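Local coordinates for protein superoxide dismutase [Fe] (Aquifex pyrophilus, PDB 1COJ) that converts superoxide radicals to hydrogen peroxide and oxygen at one iron ion per subunit, at residues Q14-I19 / F185-W190; E25-A30 / E82-M87. One frame throughout, in Å; residues are numbered along the deposited sequence.

From the N terminus the chain first supplies the loop 14-19, then turns into helix 21-47, whose early part, 25-30, forms one side of contact 2. Helix 63-86 brings 82-87 back against it, so contact 2 closes the alpha-hairpin beside the iron. The chain then builds the C-terminal domain, with its three-stranded antiparallel sheet and flanking helices, before 185-190, which runs off the end of helix 177-186, meets loop 14-19 in contact 1. The smaller loop of contact 2 therefore lies wholly within the larger one, and contact 1 ties the two domains together. The contacts also touch: Asn189 N probably hydrogen-bonds to Met87 O, and Ile188 packs on Met87.

Contact 1: Q14-I19 / F185-W190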
ATOM      1  N   GLN A  14     -28.745  -2.137  17.274  1.00 19.62           N
ATOM      2  CA  GLN A  14     -29.390  -3.378  17.667  1.00 19.85           C
ATOM      3  C   GLN A  14     -30.706  -3.535  16.919  1.00 16.51           C
ATOM      4  O   GLN A  14     -31.395  -2.557  16.635  1.00 15.01           O
ATOM      5  CB  GLN A  14     -29.649  -3.388  19.175  1.00 24.75           C
ATOM      6  CG  GLN A  14     -29.213  -4.670  19.877  1.00 34.99           C
ATOM      7  CD  GLN A  14     -27.713  -4.911  19.779  1.00 39.08           C
ATOM      8  OE1 GLN A  14     -27.232  -5.538  18.837  1.00 42.19           O
ATOM      9  NE2 GLN A  14     -26.971  -4.394  20.742  1.00 44.61           N
ATOM     10  N   ASN A  15     -31.016  -4.774  16.558  1.00 15.90           N
ATOM     11  CA  ASN A  15     -32.236  -5.138  15.855  1.00 17.32           C
ATOM     12  C   ASN A  15     -32.369  -4.454  14.499  1.00 17.62           C
ATOM     13  O   ASN A  15     -33.466  -4.059  14.100  1.00 17.89           O
ATOM     14  CB  ASN A  15     -33.470  -4.865  16.725  1.00 16.72           C
ATOM     15  CG  ASN A  15     -33.435  -5.616  18.042  1.00 18.37           C
ATOM     16  OD1 ASN A  15     -32.928  -6.728  18.121  1.00 19.30           O
ATOM     17  ND2 ASN A  15     -33.964  -5.001  19.086  1.00 20.78           N
ATOM     18  N   LEU A  16     -31.255  -4.321  13.787  1.00 17.60           N
ATOM     19  CA  LEU A  16     -31.276  -3.703  12.465  1.00 17.09           C
ATOM     20  C   LEU A  16     -32.006  -4.607  11.478  1.00 17.54           C
ATOM     21  O   LEU A  16     -32.084  -5.818  11.659  1.00 19.23           O
ATOM     22  CB  LEU A  16     -29.853  -3.426  11.964  1.00 14.89           C
ATOM     23  CG  LEU A  16     -28.973  -2.498  12.808  1.00 14.44           C
ATOM     24  CD1 LEU A  16     -27.591  -2.388  12.186  1.00 15.64           C
ATOM     25  CD2 LEU A  16     -29.621  -1.132  12.908  1.00 15.04           C
ATOM     26  N   GLU A  17     -32.530  -4.006  10.426  1.00 17.98           N
ATOM     27  CA  GLU A  17     -33.259  -4.729   9.400  1.00 21.43           C
ATOM     28  C   GLU A  17     -32.269  -5.228   8.333  1.00 19.41           C
ATOM     29  O   GLU A  17     -31.787  -4.457   7.508  1.00 20.44           O
ATOM     30  CB  GLU A  17     -34.303  -3.798   8.775  1.00 25.49           C
ATOM     31  CG  GLU A  17     -35.274  -4.469   7.827  1.00 36.51           C
ATOM     32  CD  GLU A  17     -36.296  -3.492   7.276  1.00 41.13           C
ATOM     33  OE1 GLU A  17     -36.906  -2.743   8.076  1.00 44.37           O
ATOM     34  OE2 GLU A  17     -36.485  -3.471   6.041  1.00 44.14           O
ATOM     35  N   GLY A  18     -31.963  -6.521   8.364  1.00 18.83           N
ATOM     36  CA  GLY A  18     -31.042  -7.085   7.390  1.00 19.18           C
ATOM     37  C   GLY A  18     -29.630  -7.279   7.908  1.00 18.35           C
ATOM     38  O   GLY A  18     -28.794  -7.877   7.235  1.00 19.31           O
ATOM     39  N   ILE A  19     -29.349  -6.737   9.085  1.00 17.45           N
ATOM     40  CA  ILE A  19     -28.036  -6.875   9.701  1.00 16.52           C
ATOM     41  C   ILE A  19     -28.298  -7.358  11.127  1.00 16.45           C
ATOM     42  O   ILE A  19     -28.774  -6.607  11.979  1.00 19.55           O
ATOM     43  CB  ILE A  19     -27.262  -5.535   9.693  1.00 17.03           C
ATOM     44  CG1 ILE A  19     -27.075  -5.047   8.248  1.00 17.18           C
ATOM     45  CG2 ILE A  19     -25.897  -5.718  10.347  1.00 16.11           C
ATOM     46  CD1 ILE A  19     -26.440  -3.675   8.120  1.00 18.09           C
ATOM     47  N   PHE A 185     -28.474   0.502   3.380  1.00 14.65           N
ATOM     48  CA  PHE A 185     -29.337   1.601   2.966  1.00 16.98           C
ATOM     49  C   PHE A 185     -30.708   1.601   3.645  1.00 17.55           C
ATOM     50  O   PHE A 185     -31.305   2.661   3.833  1.00 18.69           O
ATOM     51  CB  PHE A 185     -29.485   1.619   1.446  1.00 19.23           C
ATOM     52  CG  PHE A 185     -28.336   2.286   0.741  1.00 24.05           C
ATOM     53  CD1 PHE A 185     -28.316   3.669   0.580  1.00 25.78           C
ATOM     54  CD2 PHE A 185     -27.264   1.541   0.263  1.00 25.20           C
ATOM     55  CE1 PHE A 185     -27.243   4.302  -0.046  1.00 25.83           C
ATOM     56  CE2 PHE A 185     -26.183   2.165  -0.365  1.00 25.92           C
ATOM     57  CZ  PHE A 185     -26.174   3.546  -0.517  1.00 25.23           C
ATOM     58  N   LYS A 186     -31.192   0.422   4.033  1.00 17.70           N
ATOM     59  CA  LYS A 186     -32.491   0.305   4.699  1.00 19.08           C
ATOM     60  C   LYS A 186     -32.458   0.803   6.139  1.00 18.07           C
ATOM     61  O   LYS A 186     -33.504   1.104   6.716  1.00 19.74           O
ATOM     62  CB  LYS A 186     -32.977  -1.148   4.723  1.00 20.17           C
ATOM     63  CG  LYS A 186     -33.378  -1.737   3.395  1.00 28.50           C
ATOM     64  CD  LYS A 186     -34.168  -3.017   3.628  1.00 34.73           C
ATOM     65  CE  LYS A 186     -34.416  -3.784   2.338  1.00 39.39           C
ATOM     66  NZ  LYS A 186     -33.177  -4.437   1.823  1.00 43.08           N
ATOM     67  N   ASN A 187     -31.271   0.892   6.726  1.00 15.10           N
ATOM     68  CA  ASN A 187     -31.161   1.321   8.112  1.00 14.85           C
ATOM     69  C   ASN A 187     -30.492   2.668   8.339  1.00 15.73           C
ATOM     70  O   ASN A 187     -30.084   2.972   9.462  1.00 18.27           O
ATOM     71  CB  ASN A 187     -30.442   0.247   8.929  1.00 13.94           C
ATOM     72  CG  ASN A 187     -31.206  -1.052   8.971  1.00 13.46           C
ATOM     73  OD1 ASN A 187     -30.955  -1.967   8.198  1.00 15.71           O
ATOM     74  ND2 ASN A 187     -32.136  -1.144   9.892  1.00 10.32           N
ATOM     75  N   ILE A 188     -30.427   3.502   7.308  1.00 14.92           N
ATOM     76  CA  ILE A 188     -29.786   4.803   7.446  1.00 14.44           C
ATOM     77  C   ILE A 188     -30.605   5.794   8.263  1.00 14.68           C
ATOM     78  O   ILE A 188     -31.795   5.999   8.011  1.00 14.25           O
ATOM     79  CB  ILE A 188     -29.452   5.431   6.072  1.00 14.80           C
ATOM     80  CG1 ILE A 188     -28.378   4.600   5.366  1.00 14.45           C
ATOM     81  CG2 ILE A 188     -28.968   6.867   6.252  1.00 13.23           C
ATOM     82  CD1 ILE A 188     -27.978   5.125   3.995  1.00 14.21           C
ATOM     83  N   ASN A 189     -29.964   6.371   9.276  1.00 13.09           N
ATOM     84  CA  ASN A 189     -30.595   7.369  10.121  1.00 13.47           C
ATOM     85  C   ASN A 189     -30.304   8.716   9.462  1.00 15.40           C
ATOM     86  O   ASN A 189     -29.240   9.305   9.670  1.00 16.37           O
ATOM     87  CB  ASN A 189     -30.007   7.329  11.531  1.00 10.56           C
ATOM     88  CG  ASN A 189     -30.701   8.284  12.480  1.00 12.85           C
ATOM     89  OD1 ASN A 189     -31.297   9.285  12.070  1.00 16.23           O
ATOM     90  ND2 ASN A 189     -30.634   7.981  13.760  1.00 14.11           N
ATOM     91  N   TRP A 190     -31.246   9.194   8.658  1.00 15.21           N
ATOM     92  CA  TRP A 190     -31.088  10.460   7.956  1.00 16.30           C
ATOM     93  C   TRP A 190     -31.014  11.697   8.836  1.00 17.49           C
ATOM     94  O   TRP A 190     -30.529  12.737   8.392  1.00 18.16           O
ATOM     95  CB  TRP A 190     -32.167  10.614   6.891  1.00 17.17           C
ATOM     96  CG  TRP A 190     -31.958   9.668   5.762  1.00 18.62           C
ATOM     97  CD1 TRP A 190     -32.634   8.503   5.525  1.00 18.36           C
ATOM     98  CD2 TRP A 190     -30.969   9.778   4.734  1.00 19.12           C
ATOM     99  NE1 TRP A 190     -32.121   7.877   4.414  1.00 18.71           N
ATOM    100  CE2 TRP A 190     -31.101   8.639   3.908  1.00 19.75           C
ATOM    101  CE3 TRP A 190     -29.985  10.728   4.433  1.00 18.93           C
ATOM    102  CZ2 TRP A 190     -30.279   8.423   2.794  1.00 20.52           C
ATOM    103  CZ3 TRP A 190     -29.168  10.514   3.324  1.00 18.92           C
ATOM    104  CH2 TRP A 190     -29.322   9.369   2.520  1.00 18.60           C
TER
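Leu16 meets the side chain of Asn187 with its CB, which lies 4.1 Å from Asn187 CG, the two side chains slanting across one another. The same side chain of Leu16 also packs on Ile24 of helix 21-47 and on Pro90. Glu17 follows and has the largest share on this segment's side. The amide of Asn187 reaches its backbone, with OD1 of Asn187 2.7 Å from Glu17 O and ND2 2.9 Å from Glu17 N. This amide is probably modelled the wrong way round; turned over, it might bond to both backbone atoms. The junction joins the two domains of an iron/manganese superoxide dismutase: the loop leading into the first helix of the alpha-hairpin meets the end of helix 177-186 in the C-terminal domain, where the backbone of Asn187 is hydrogen-bonded to that of Thr89. The side chain of Glu17 runs extended and crosses that of Lys186 at about a right angle, bringing its OE2 to 3.4 Å from Lys186 CD. The lysine chain bends at its last torsion (chi4 72°), and Glu17 OE2 stays 5.4 Å from Lys186 NZ, so the opposite charges are neighbours without contact. At Gly18 the backbone, at a positive phi of 100°, would jam any CB against the preceding carbonyl; its own O is hydrogen-bonded to Tyr173 OH.

Contact 2: E25-A30 / E82-M87; sequences EPHFEA and ELYFGM. With FE (Fe (III) ion), chain B.
The ring of His27 meets Phe85 over one face and Tyr84 obliquely, across two hairpin helices; the axes of 25-30 and 82-86 come no closer than 12.0 Å. Its CB lies 4.1 Å from Phe85 CZ. CG, anti to the backbone N (chi1 -160°), is 3.8 Å from that same CZ, which sits above the imidazole, toward its rim. This is an edge-to-face pair, Phe85 giving the edge, with planes at 70°. Next round the ring, ND1 donates to water 1 at 2.9 Å from its O; that water also hydrogen-bonds to Tyr84 OH, whose protein partner is Tyr180 OH. CE1 approaches Tyr84 CE2, and NE2 binds the iron at 2.1 Å. Phe85 is itself wedged: Phe28 presents an edge to one of its faces, CD1 lying 3.5 Å from Phe85 CD2, while Tyr84 CD2 covers the opposite face. Without the Phe85 ring, an alanine here is likely to leave a gap between the helices, with His27 unsupported on that face and Phe28 and Tyr84 freer to turn. His81, Asp163, His167 and water 2 complete five ligands on iron, water 2 nearly trans to NE2. In this buried aromatic cluster of the alpha-hairpin, the face contact and the ND1 bond are likely to fix the turn of the His27 ring, and with it the direction in which NE2 points at the metal.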
ATOM      1  N   GLU A  25     -22.336  -7.875  16.974  1.00 12.77           N
ATOM      2  CA  GLU A  25     -21.548  -8.205  18.160  1.00 13.89           C
ATOM      3  C   GLU A  25     -20.023  -8.204  17.991  1.00 13.17           C
ATOM      4  O   GLU A  25     -19.334  -7.384  18.608  1.00 12.64           O
ATOM      5  CB  GLU A  25     -22.039  -9.525  18.779  1.00 16.03           C
ATOM      6  CG  GLU A  25     -21.468  -9.837  20.170  1.00 18.45           C
ATOM      7  CD  GLU A  25     -21.964  -8.893  21.267  1.00 22.44           C
ATOM      8  OE1 GLU A  25     -21.432  -8.962  22.398  1.00 24.55           O
ATOM      9  OE2 GLU A  25     -22.889  -8.091  21.012  1.00 21.69           O
ATOM     10  N   PRO A  26     -19.472  -9.095  17.145  1.00 11.18           N
ATOM     11  CA  PRO A  26     -18.017  -9.101  16.984  1.00 11.17           C
ATOM     12  C   PRO A  26     -17.476  -7.827  16.338  1.00 11.36           C
ATOM     13  O   PRO A  26     -16.375  -7.380  16.661  1.00 11.53           O
ATOM     14  CB  PRO A  26     -17.774 -10.331  16.109  1.00 11.38           C
ATOM     15  CG  PRO A  26     -19.005 -10.401  15.274  1.00 10.96           C
ATOM     16  CD  PRO A  26     -20.095 -10.117  16.282  1.00 11.73           C
ATOM     17  N   HIS A  27     -18.264  -7.225  15.457  1.00 11.17           N
ATOM     18  CA  HIS A  27     -17.843  -6.010  14.767  1.00 12.10           C
ATOM     19  C   HIS A  27     -17.623  -4.867  15.754  1.00 13.35           C
ATOM     20  O   HIS A  27     -16.597  -4.180  15.702  1.00 11.82           O
ATOM     21  CB  HIS A  27     -18.877  -5.607  13.711  1.00 11.48           C
ATOM     22  CG  HIS A  27     -18.343  -4.688  12.656  1.00 13.92           C
ATOM     23  ND1 HIS A  27     -19.111  -4.129  11.656  1.00 14.16           N
ATOM     24  CD2 HIS A  27     -17.080  -4.232  12.445  1.00 13.93           C
ATOM     25  CE1 HIS A  27     -18.311  -3.372  10.890  1.00 17.87           C
ATOM     26  NE2 HIS A  27     -17.066  -3.402  11.329  1.00 18.29           N
ATOM     27  N   PHE A  28     -18.564  -4.704  16.678  1.00 12.86           N
ATOM     28  CA  PHE A  28     -18.495  -3.645  17.678  1.00 13.05           C
ATOM     29  C   PHE A  28     -17.593  -3.986  18.862  1.00 12.55           C
ATOM     30  O   PHE A  28     -16.687  -3.225  19.203  1.00 12.34           O
ATOM     31  CB  PHE A  28     -19.901  -3.309  18.188  1.00 12.39           C
ATOM     32  CG  PHE A  28     -19.970  -2.028  18.968  1.00 11.97           C
ATOM     33  CD1 PHE A  28     -20.266  -0.827  18.329  1.00 11.33           C
ATOM     34  CD2 PHE A  28     -19.726  -2.018  20.339  1.00 11.29           C
ATOM     35  CE1 PHE A  28     -20.316   0.374  19.043  1.00 12.15           C
ATOM     36  CE2 PHE A  28     -19.772  -0.827  21.063  1.00 12.26           C
ATOM     37  CZ  PHE A  28     -20.067   0.373  20.414  1.00 11.40           C
ATOM     38  N   GLU A  29     -17.836  -5.142  19.471  1.00 12.37           N
ATOM     39  CA  GLU A  29     -17.091  -5.579  20.642  1.00 12.20           C
ATOM     40  C   GLU A  29     -15.645  -6.004  20.426  1.00 11.13           C
ATOM     41  O   GLU A  29     -14.809  -5.795  21.301  1.00 12.76           O
ATOM     42  CB  GLU A  29     -17.851  -6.699  21.362  1.00 12.22           C
ATOM     43  CG  GLU A  29     -19.256  -6.321  21.817  1.00 14.69           C
ATOM     44  CD  GLU A  29     -19.278  -5.175  22.818  1.00 16.09           C
ATOM     45  OE1 GLU A  29     -18.289  -4.994  23.563  1.00 17.34           O
ATOM     46  OE2 GLU A  29     -20.298  -4.458  22.866  1.00 17.04           O
ATOM     47  N   ALA A  30     -15.338  -6.613  19.287  1.00 11.29           N
ATOM     48  CA  ALA A  30     -13.973  -7.061  19.039  1.00 11.91           C
ATOM     49  C   ALA A  30     -13.158  -6.132  18.148  1.00 12.63           C
ATOM     50  O   ALA A  30     -12.101  -5.645  18.554  1.00 13.85           O
ATOM     51  CB  ALA A  30     -13.968  -8.476  18.473  1.00 10.26           C
ATOM     52  N   GLU A  82     -17.118   4.677  14.278  1.00 10.56           N
ATOM     53  CA  GLU A  82     -18.061   5.495  15.030  1.00  9.69           C
ATOM     54  C   GLU A  82     -19.050   6.187  14.100  1.00  9.40           C
ATOM     55  O   GLU A  82     -20.230   6.326  14.431  1.00 10.64           O
ATOM     56  CB  GLU A  82     -17.326   6.502  15.907  1.00  8.92           C
ATOM     57  CG  GLU A  82     -16.555   5.826  17.019  1.00  8.95           C
ATOM     58  CD  GLU A  82     -15.924   6.794  17.997  1.00 13.14           C
ATOM     59  OE1 GLU A  82     -15.452   6.319  19.047  1.00 13.92           O
ATOM     60  OE2 GLU A  82     -15.889   8.013  17.727  1.00 15.18           O
ATOM     61  N   LEU A  83     -18.576   6.596  12.928  1.00  9.24           N
ATOM     62  CA  LEU A  83     -19.429   7.247  11.937  1.00  8.24           C
ATOM     63  C   LEU A  83     -20.388   6.229  11.315  1.00  8.80           C
ATOM     64  O   LEU A  83     -21.526   6.551  10.971  1.00  9.71           O
ATOM     65  CB  LEU A  83     -18.569   7.892  10.844  1.00  9.70           C
ATOM     66  CG  LEU A  83     -17.726   9.109  11.239  1.00  9.60           C
ATOM     67  CD1 LEU A  83     -16.707   9.411  10.157  1.00 10.78           C
ATOM     68  CD2 LEU A  83     -18.628  10.311  11.470  1.00 11.63           C
ATOM     69  N   TYR A  84     -19.912   4.996  11.193  1.00  9.17           N
ATOM     70  CA  TYR A  84     -20.686   3.897  10.628  1.00  9.68           C
ATOM     71  C   TYR A  84     -21.825   3.453  11.558  1.00 11.39           C
ATOM     72  O   TYR A  84     -22.998   3.516  11.189  1.00 11.55           O
ATOM     73  CB  TYR A  84     -19.735   2.734  10.323  1.00  6.55           C
ATOM     74  CG  TYR A  84     -20.378   1.435   9.893  1.00  8.88           C
ATOM     75  CD1 TYR A  84     -20.895   1.278   8.609  1.00  8.30           C
ATOM     76  CD2 TYR A  84     -20.410   0.340  10.753  1.00  8.48           C
ATOM     77  CE1 TYR A  84     -21.418   0.055   8.188  1.00  8.15           C
ATOM     78  CE2 TYR A  84     -20.933  -0.886  10.344  1.00  9.96           C
ATOM     79  CZ  TYR A  84     -21.427  -1.024   9.060  1.00 10.72           C
ATOM     80  OH  TYR A  84     -21.861  -2.259   8.626  1.00 10.93           O
ATOM     81  N   PHE A  85     -21.479   3.027  12.769  1.00 11.51           N
ATOM     82  CA  PHE A  85     -22.480   2.582  13.735  1.00 12.14           C
ATOM     83  C   PHE A  85     -23.447   3.701  14.106  1.00 11.57           C
ATOM     84  O   PHE A  85     -24.659   3.486  14.192  1.00 12.33           O
ATOM     85  CB  PHE A  85     -21.802   2.056  15.002  1.00 11.42           C
ATOM     86  CG  PHE A  85     -21.029   0.784  14.800  1.00 11.61           C
ATOM     87  CD1 PHE A  85     -21.631  -0.325  14.214  1.00 11.54           C
ATOM     88  CD2 PHE A  85     -19.701   0.688  15.209  1.00 11.11           C
ATOM     89  CE1 PHE A  85     -20.928  -1.509  14.041  1.00 12.50           C
ATOM     90  CE2 PHE A  85     -18.987  -0.494  15.041  1.00 11.34           C
ATOM     91  CZ  PHE A  85     -19.602  -1.595  14.456  1.00 12.72           C
ATOM     92  N   GLY A  86     -22.907   4.903  14.282  1.00 10.77           N
ATOM     93  CA  GLY A  86     -23.709   6.053  14.654  1.00 11.26           C
ATOM     94  C   GLY A  86     -24.808   6.467  13.697  1.00 11.51           C
ATOM     95  O   GLY A  86     -25.736   7.177  14.086  1.00 12.59           O
ATOM     96  N   MET A  87     -24.731   6.019  12.451  1.00 10.22           N
ATOM     97  CA  MET A  87     -25.749   6.388  11.484  1.00 12.15           C
ATOM     98  C   MET A  87     -26.713   5.256  11.142  1.00 11.74           C
ATOM     99  O   MET A  87     -27.437   5.343  10.150  1.00 13.12           O
ATOM    100  CB  MET A  87     -25.108   6.943  10.208  1.00 11.99           C
ATOM    101  CG  MET A  87     -24.301   5.932   9.406  1.00 13.43           C
ATOM    102  SD  MET A  87     -23.672   6.628   7.875  1.00 13.68           S
ATOM    103  CE  MET A  87     -25.140   6.615   6.879  1.00 14.06           C
TER
HETATM  104 FE    FE B 213     -15.301  -2.831  10.276  0.55 20.15          FE
HETATM  105  O   HOH W   1     -21.598  -4.807  10.400  1.00 11.65           O
HETATM  106  O   HOH W   2     -13.793  -2.207   9.118  1.00 13.62           O